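PDB 4KW2: xylose isomerase-like TIM barrel domain-containing protein from Parabacteroides distasonis, which is of unknown function but adopts the xylose isomerase-like TIM barrel fold and may be an isomerase or related enzyme. Local coordinates for residues G179-K182 and P188-N191; I239-D244 and E258-C263. All blocks are in the same frame, centred on the assembly; numbering follows the deposited sequence.

How the interactions relate
Both interactions belong to the second half of one TIM barrel, and they follow one another along the chain. Interaction 1 comes first. It lies within the loop region between strands 172-178 and 199-204. Its centre is about 17 Å from the centre of the chain, and it is partly buried. Interaction 2 is buried, its centre about 11 Å from that of the chain, where the last strand, 238-241, meets the last helix, 250-262. The centres of interactions 1 and 2 are about 15 Å apart. The nearest atoms of interactions 1 and 2 are about 8 Å apart, so the two do not touch. Helix 222-232 joins them: Leu230 touches Leu189 of interaction 1 and Ile239 of interaction 2. The two contacts thus border the same helix of the barrel's outer layer.

Interaction 1. Residues G179-K182 and P188-N191; sequences GHWK and PLKN
Gly179 and Pro188 bring the two backbones nearest, with 7.0 Å between their CA atoms. Residues 179-182 are irregular and include a cis peptide before Lys182, whereas 188-191 have helical backbone angles. Both belong to the loop region after strand 172-178 of the TIM barrel, so the chain folds back on itself here. No hydrogen bond crosses the contact. Pro188 CG lies 3.8 Å from Gly179 N. Pro188 CD meets the edge of the Trp181 indole at CE3, near the ring plane. With CG of Trp181 anti to the backbone N (chi1 178°) and chi2 near -89°, the six-membered ring comes nearer 188-191. The Leu189 side chain runs roughly perpendicular to that of Trp181. Lys182 CB rests over one indole face, near its margin, 3.5 Å from the plane. Phe226 of helix 222-232 makes an edge-to-face stack with Trp181, and Leu189 also touches that helix. Replacing Trp181 by an alanine would probably open a gap beside Pro188 and Leu189 and leave Phe226 without its stacking partner. The Leu189 methyl CD1 approaches Trp181 CZ3 to 3.8 Å and CH2 to 4.0 Å.

Interaction 2. Residues I239-D244 and E258-C263; sequences ISIEYD and EFLQKC
Leu260 meets Ile239 and Ile241 through the two branches of its side chain. Leu260 CD2 lies 4.4 Å from Ile239 CD1, the end of the longer isoleucine branch. Leu260 CD1 lies 4.5 Å from Ile241 CG2, the short branch of the other isoleucine. The leucine fork therefore spans two strand residues that are separated by Ser240. In all three residues the bond from CA to CB is directed at the other segment, and all three are buried. The touch is purely apolar and rather loose, with 100 Å² buried over both sides and no hydrogen bond between the segments.

In Ile239, CG1 is anti to the carbonyl carbon (chi1 -55°) and the chain runs on extended, so CD1 is the branch end that meets Leu260. In Ile241 the first torsion is 74°, which places CG2 instead anti to the carbonyl carbon, and this is the branch that touches Leu260.

This is the last strand-helix unit of the TIM barrel, with helix 250-262 lying against the outside of strand 238-241. Ser240 faces the other way, and its OG is hydrogen-bonded to Glu52. Backbone bonds tie the strand to both barrel neighbours: Ile239 and Ile241 to Gly25, and Ser240 to Ala202 and Leu204. The last strand thus meets the first, as closure of the barrel requires.

Farther out, Ile241 also touches Ile253 and Leu257 of the same helix. Ile239 packs on Leu230 of helix 222-232 and on Trp22. The indole NE1 of Trp22 is hydrogen-bonded to Leu260 O. On the helix itself, Lys262 N bonds to Glu258 O at 2.9 Å. Gln261 NE2 is hydrogen-bonded to Gly47 O.

Interaction 1. Residues G179-K182 and P188-N191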
ATOM      1  N   GLY A 179      12.093  -0.776  -6.514  1.00 74.30           N
ATOM      2  CA  GLY A 179      11.190  -0.181  -5.539  1.00 76.32           C
ATOM      3  C   GLY A 179      10.580   1.120  -6.018  1.00 74.51           C
ATOM      4  O   GLY A 179       9.725   1.123  -6.904  1.00 72.25           O
ATOM      5  N   HIS A 180      11.003   2.225  -5.416  1.00 72.29           N
ATOM      6  CA  HIS A 180      10.522   3.543  -5.805  1.00 71.49           C
ATOM      7  C   HIS A 180      11.681   4.297  -6.437  1.00 64.52           C
ATOM      8  O   HIS A 180      12.507   4.896  -5.752  1.00 68.50           O
ATOM      9  CB  HIS A 180       9.932   4.296  -4.610  1.00 77.58           C
ATOM     10  CG  HIS A 180       8.464   4.063  -4.415  1.00 78.49           C
ATOM     11  ND1 HIS A 180       7.503   4.729  -5.146  1.00 73.66           N
ATOM     12  CD2 HIS A 180       7.794   3.240  -3.574  1.00 79.13           C
ATOM     13  CE1 HIS A 180       6.304   4.328  -4.763  1.00 72.27           C
ATOM     14  NE2 HIS A 180       6.452   3.424  -3.812  1.00 77.59           N
ATOM     15  N   TRP A 181      11.731   4.222  -7.759  1.00 56.42           N
ATOM     16  CA  TRP A 181      12.785   4.817  -8.554  1.00 51.77           C
ATOM     17  C   TRP A 181      12.531   6.325  -8.713  1.00 53.63           C
ATOM     18  O   TRP A 181      11.452   6.706  -9.171  1.00 55.47           O
ATOM     19  CB  TRP A 181      12.785   4.154  -9.928  1.00 46.96           C
ATOM     20  CG  TRP A 181      13.788   4.723 -10.843  1.00 49.99           C
ATOM     21  CD1 TRP A 181      13.625   5.779 -11.702  1.00 50.44           C
ATOM     22  CD2 TRP A 181      15.129   4.281 -10.994  1.00 51.20           C
ATOM     23  NE1 TRP A 181      14.795   6.018 -12.381  1.00 52.36           N
ATOM     24  CE2 TRP A 181      15.734   5.111 -11.967  1.00 52.29           C
ATOM     25  CE3 TRP A 181      15.882   3.262 -10.403  1.00 49.17           C
ATOM     26  CZ2 TRP A 181      17.058   4.952 -12.357  1.00 51.38           C
ATOM     27  CZ3 TRP A 181      17.188   3.099 -10.796  1.00 54.10           C
ATOM     28  CH2 TRP A 181      17.766   3.941 -11.766  1.00 53.82           C
ATOM     29  N   LYS A 182      13.481   7.204  -8.385  1.00 54.55           N
ATOM     30  CA  LYS A 182      14.843   6.909  -7.934  1.00 50.55           C
ATOM     31  C   LYS A 182      15.131   7.812  -6.745  1.00 51.19           C
ATOM     32  O   LYS A 182      14.800   9.001  -6.782  1.00 49.29           O
ATOM     33  CB  LYS A 182      15.821   7.259  -9.054  1.00 52.57           C
ATOM     34  CG  LYS A 182      17.275   6.874  -8.834  1.00 51.81           C
ATOM     35  CD  LYS A 182      18.134   7.535  -9.902  1.00 55.49           C
ATOM     36  CE  LYS A 182      19.478   6.858 -10.077  1.00 59.15           C
ATOM     37  NZ  LYS A 182      20.394   7.109  -8.934  1.00 68.37           N
ATOM     38  N   PRO A 188      18.135   0.385  -6.574  1.00 71.00           N
ATOM     39  CA  PRO A 188      18.093  -1.086  -6.536  1.00 71.53           C
ATOM     40  C   PRO A 188      19.035  -1.746  -7.541  1.00 71.82           C
ATOM     41  O   PRO A 188      19.552  -2.833  -7.282  1.00 67.70           O
ATOM     42  CB  PRO A 188      16.630  -1.421  -6.879  1.00 70.80           C
ATOM     43  CG  PRO A 188      15.878  -0.136  -6.790  1.00 76.36           C
ATOM     44  CD  PRO A 188      16.869   0.952  -7.074  1.00 72.25           C
ATOM     45  N   LEU A 189      19.250  -1.082  -8.673  1.00 74.05           N
ATOM     46  CA  LEU A 189      20.131  -1.591  -9.718  1.00 79.29           C
ATOM     47  C   LEU A 189      21.595  -1.582  -9.283  1.00 83.67           C
ATOM     48  O   LEU A 189      22.328  -2.533  -9.562  1.00 91.44           O
ATOM     49  CB  LEU A 189      19.961  -0.771 -10.999  1.00 82.24           C
ATOM     50  CG  LEU A 189      18.566  -0.767 -11.628  1.00 75.89           C
ATOM     51  CD1 LEU A 189      18.542   0.175 -12.820  1.00 73.12           C
ATOM     52  CD2 LEU A 189      18.156  -2.176 -12.034  1.00 72.68           C
ATOM     53  N   LYS A 190      22.012  -0.518  -8.594  1.00 87.80           N
ATOM     54  CA  LYS A 190      23.387  -0.403  -8.083  1.00 90.85           C
ATOM     55  C   LYS A 190      23.733  -1.427  -6.991  1.00 89.65           C
ATOM     56  O   LYS A 190      24.909  -1.663  -6.715  1.00 88.19           O
ATOM     57  CB  LYS A 190      23.662   1.017  -7.569  1.00 96.22           C
ATOM     58  CG  LYS A 190      23.939   2.031  -8.670  1.00102.31           C
ATOM     59  CD  LYS A 190      23.931   3.465  -8.156  1.00110.34           C
ATOM     60  CE  LYS A 190      25.049   3.737  -7.158  1.00113.19           C
ATOM     61  NZ  LYS A 190      24.923   5.095  -6.563  1.00115.95           N
ATOM     62  N   ASN A 191      22.719  -2.031  -6.375  1.00 96.10           N
ATOM     63  CA  ASN A 191      22.935  -3.131  -5.429  1.00100.63           C
ATOM     64  C   ASN A 191      23.343  -4.441  -6.111  1.00103.27           C
ATOM     65  O   ASN A 191      23.769  -5.377  -5.436  1.00102.51           O
ATOM     66  CB  ASN A 191      21.680  -3.372  -4.584  1.00102.37           C
ATOM     67  CG  ASN A 191      21.279  -2.157  -3.766  1.00106.53           C
ATOM     68  OD1 ASN A 191      22.031  -1.188  -3.658  1.00110.19           O
ATOM     69  ND2 ASN A 191      20.085  -2.204  -3.187  1.00107.88           N
TER

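Interaction 2. Residues I239-D244 and E258-C263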
ATOM      1  N   ILE A 239      12.380  -7.409 -17.962  1.00 37.48           N
ATOM      2  CA  ILE A 239      11.718  -6.367 -17.186  1.00 37.44           C
ATOM      3  C   ILE A 239      10.241  -6.722 -17.162  1.00 37.64           C
ATOM      4  O   ILE A 239       9.554  -6.650 -18.183  1.00 38.14           O
ATOM      5  CB  ILE A 239      11.880  -4.959 -17.794  1.00 39.20           C
ATOM      6  CG1 ILE A 239      13.354  -4.620 -17.995  1.00 41.55           C
ATOM      7  CG2 ILE A 239      11.240  -3.913 -16.887  1.00 39.95           C
ATOM      8  CD1 ILE A 239      13.569  -3.301 -18.709  1.00 45.75           C
ATOM      9  N   SER A 240       9.763  -7.107 -15.989  1.00 34.69           N
ATOM     10  CA  SER A 240       8.403  -7.568 -15.828  1.00 33.69           C
ATOM     11  C   SER A 240       7.601  -6.492 -15.101  1.00 34.86           C
ATOM     12  O   SER A 240       7.803  -6.254 -13.901  1.00 34.52           O
ATOM     13  CB  SER A 240       8.406  -8.878 -15.049  1.00 31.99           C
ATOM     14  OG  SER A 240       7.181  -9.547 -15.219  1.00 35.71           O
ATOM     15  N   ILE A 241       6.699  -5.839 -15.826  1.00 33.35           N
ATOM     16  CA  ILE A 241       6.002  -4.679 -15.293  1.00 35.28           C
ATOM     17  C   ILE A 241       4.616  -5.009 -14.733  1.00 33.78           C
ATOM     18  O   ILE A 241       3.888  -5.865 -15.246  1.00 33.87           O
ATOM     19  CB  ILE A 241       5.896  -3.532 -16.328  1.00 40.15           C
ATOM     20  CG1 ILE A 241       4.866  -3.834 -17.418  1.00 46.07           C
ATOM     21  CG2 ILE A 241       7.255  -3.256 -16.962  1.00 41.75           C
ATOM     22  CD1 ILE A 241       3.906  -2.692 -17.655  1.00 48.79           C
ATOM     23  N   GLU A 242       4.272  -4.312 -13.660  1.00 31.98           N
ATOM     24  CA  GLU A 242       2.947  -4.364 -13.077  1.00 31.21           C
ATOM     25  C   GLU A 242       2.499  -2.919 -12.933  1.00 29.86           C
ATOM     26  O   GLU A 242       3.326  -2.027 -12.702  1.00 28.34           O
ATOM     27  CB  GLU A 242       3.012  -5.064 -11.711  1.00 33.44           C
ATOM     28  CG  GLU A 242       1.668  -5.396 -11.068  1.00 35.69           C
ATOM     29  CD  GLU A 242       1.060  -4.257 -10.259  1.00 37.78           C
ATOM     30  OE1 GLU A 242       1.761  -3.277  -9.910  1.00 35.73           O
ATOM     31  OE2 GLU A 242      -0.148  -4.351  -9.968  1.00 40.47           O
ATOM     32  N   TYR A 243       1.205  -2.676 -13.089  1.00 29.02           N
ATOM     33  CA  TYR A 243       0.644  -1.381 -12.744  1.00 30.17           C
ATOM     34  C   TYR A 243      -0.769  -1.516 -12.212  1.00 31.36           C
ATOM     35  O   TYR A 243      -1.399  -2.563 -12.351  1.00 33.20           O
ATOM     36  CB  TYR A 243       0.710  -0.411 -13.935  1.00 30.51           C
ATOM     37  CG  TYR A 243      -0.187  -0.713 -15.125  1.00 31.60           C
ATOM     38  CD1 TYR A 243       0.251  -1.519 -16.168  1.00 30.18           C
ATOM     39  CD2 TYR A 243      -1.454  -0.145 -15.230  1.00 32.94           C
ATOM     40  CE1 TYR A 243      -0.547  -1.768 -17.272  1.00 29.86           C
ATOM     41  CE2 TYR A 243      -2.264  -0.394 -16.330  1.00 34.30           C
ATOM     42  CZ  TYR A 243      -1.802  -1.204 -17.350  1.00 34.16           C
ATOM     43  OH  TYR A 243      -2.590  -1.440 -18.449  1.00 34.63           O
ATOM     44  N   ASP A 244      -1.250  -0.453 -11.581  1.00 33.34           N
ATOM     45  CA  ASP A 244      -2.610  -0.410 -11.077  1.00 36.79           C
ATOM     46  C   ASP A 244      -3.538  -0.068 -12.233  1.00 38.10           C
ATOM     47  O   ASP A 244      -3.598   1.087 -12.658  1.00 40.45           O
ATOM     48  CB  ASP A 244      -2.725   0.638  -9.969  1.00 37.82           C
ATOM     49  CG  ASP A 244      -4.025   0.535  -9.195  1.00 39.79           C
ATOM     50  OD1 ASP A 244      -5.033   0.056  -9.764  1.00 40.23           O
ATOM     51  OD2 ASP A 244      -4.033   0.937  -8.012  1.00 40.43           O
ATOM     52  N   GLU A 258       7.238   2.870 -24.203  1.00 37.58           N
ATOM     53  CA  GLU A 258       7.975   3.471 -25.318  1.00 41.60           C
ATOM     54  C   GLU A 258       9.489   3.484 -25.072  1.00 40.76           C
ATOM     55  O   GLU A 258      10.263   3.030 -25.910  1.00 41.46           O
ATOM     56  CB  GLU A 258       7.462   4.896 -25.551  1.00 43.82           C
ATOM     57  CG  GLU A 258       8.092   5.636 -26.715  1.00 48.73           C
ATOM     58  CD  GLU A 258       7.561   7.052 -26.866  1.00 51.18           C
ATOM     59  OE1 GLU A 258       6.497   7.363 -26.289  1.00 49.45           O
ATOM     60  OE2 GLU A 258       8.209   7.858 -27.571  1.00 56.11           O
ATOM     61  N   PHE A 259       9.903   3.984 -23.915  1.00 39.24           N
ATOM     62  CA  PHE A 259      11.328   4.085 -23.592  1.00 39.35           C
ATOM     63  C   PHE A 259      11.927   2.749 -23.151  1.00 39.48           C
ATOM     64  O   PHE A 259      13.093   2.463 -23.420  1.00 36.82           O
ATOM     65  CB  PHE A 259      11.548   5.133 -22.510  1.00 42.20           C
ATOM     66  CG  PHE A 259      11.121   6.509 -22.917  1.00 47.60           C
ATOM     67  CD1 PHE A 259      11.933   7.284 -23.735  1.00 51.20           C
ATOM     68  CD2 PHE A 259       9.897   7.021 -22.506  1.00 48.18           C
ATOM     69  CE1 PHE A 259      11.537   8.552 -24.121  1.00 56.69           C
ATOM     70  CE2 PHE A 259       9.496   8.289 -22.885  1.00 51.05           C
ATOM     71  CZ  PHE A 259      10.317   9.057 -23.694  1.00 56.74           C
ATOM     72  N   LEU A 260      11.126   1.939 -22.466  1.00 39.52           N
ATOM     73  CA  LEU A 260      11.573   0.630 -22.010  1.00 39.54           C
ATOM     74  C   LEU A 260      11.828  -0.321 -23.173  1.00 41.16           C
ATOM     75  O   LEU A 260      12.689  -1.190 -23.079  1.00 43.07           O
ATOM     76  CB  LEU A 260      10.539   0.015 -21.071  1.00 39.48           C
ATOM     77  CG  LEU A 260      10.338   0.748 -19.750  1.00 40.94           C
ATOM     78  CD1 LEU A 260       9.086   0.223 -19.063  1.00 44.71           C
ATOM     79  CD2 LEU A 260      11.557   0.598 -18.854  1.00 42.51           C
ATOM     80  N   GLN A 261      11.082  -0.148 -24.261  1.00 46.88           N
ATOM     81  CA  GLN A 261      11.181  -1.027 -25.428  1.00 49.26           C
ATOM     82  C   GLN A 261      12.067  -0.481 -26.536  1.00 54.79           C
ATOM     83  O   GLN A 261      12.886  -1.217 -27.068  1.00 57.42           O
ATOM     84  CB  GLN A 261       9.795  -1.306 -26.001  1.00 47.28           C
ATOM     85  CG  GLN A 261       8.997  -2.290 -25.171  1.00 47.73           C
ATOM     86  CD  GLN A 261       7.581  -2.450 -25.672  1.00 48.38           C
ATOM     87  OE1 GLN A 261       6.945  -1.479 -26.082  1.00 50.09           O
ATOM     88  NE2 GLN A 261       7.076  -3.682 -25.640  1.00 43.60           N
ATOM     89  N   LYS A 262      11.895   0.792 -26.893  1.00 69.10           N
ATOM     90  CA  LYS A 262      12.603   1.374 -28.047  1.00 77.55           C
ATOM     91  C   LYS A 262      14.107   1.516 -27.833  1.00 84.11           C
ATOM     92  O   LYS A 262      14.853   1.642 -28.804  1.00 93.66           O
ATOM     93  CB  LYS A 262      12.003   2.722 -28.461  1.00 76.80           C
ATOM     94  CG  LYS A 262      10.638   2.586 -29.119  1.00 75.66           C
ATOM     95  CD  LYS A 262       9.829   3.876 -29.078  1.00 77.23           C
ATOM     96  CE  LYS A 262      10.097   4.795 -30.258  1.00 78.92           C
ATOM     97  NZ  LYS A 262       8.963   5.743 -30.455  1.00 76.13           N
ATOM     98  N   CYS A 263      14.555   1.503 -26.580  1.00 87.53           N
ATOM     99  CA  CYS A 263      15.983   1.388 -26.305  1.00101.54           C
ATOM    100  C   CYS A 263      16.497   0.037 -26.809  1.00112.04           C
ATOM    101  O   CYS A 263      17.571  -0.048 -27.411  1.00131.83           O
ATOM    102  CB  CYS A 263      16.272   1.534 -24.814  1.00 98.85           C
ATOM    103  SG  CYS A 263      18.030   1.376 -24.406  1.00110.05           S
TER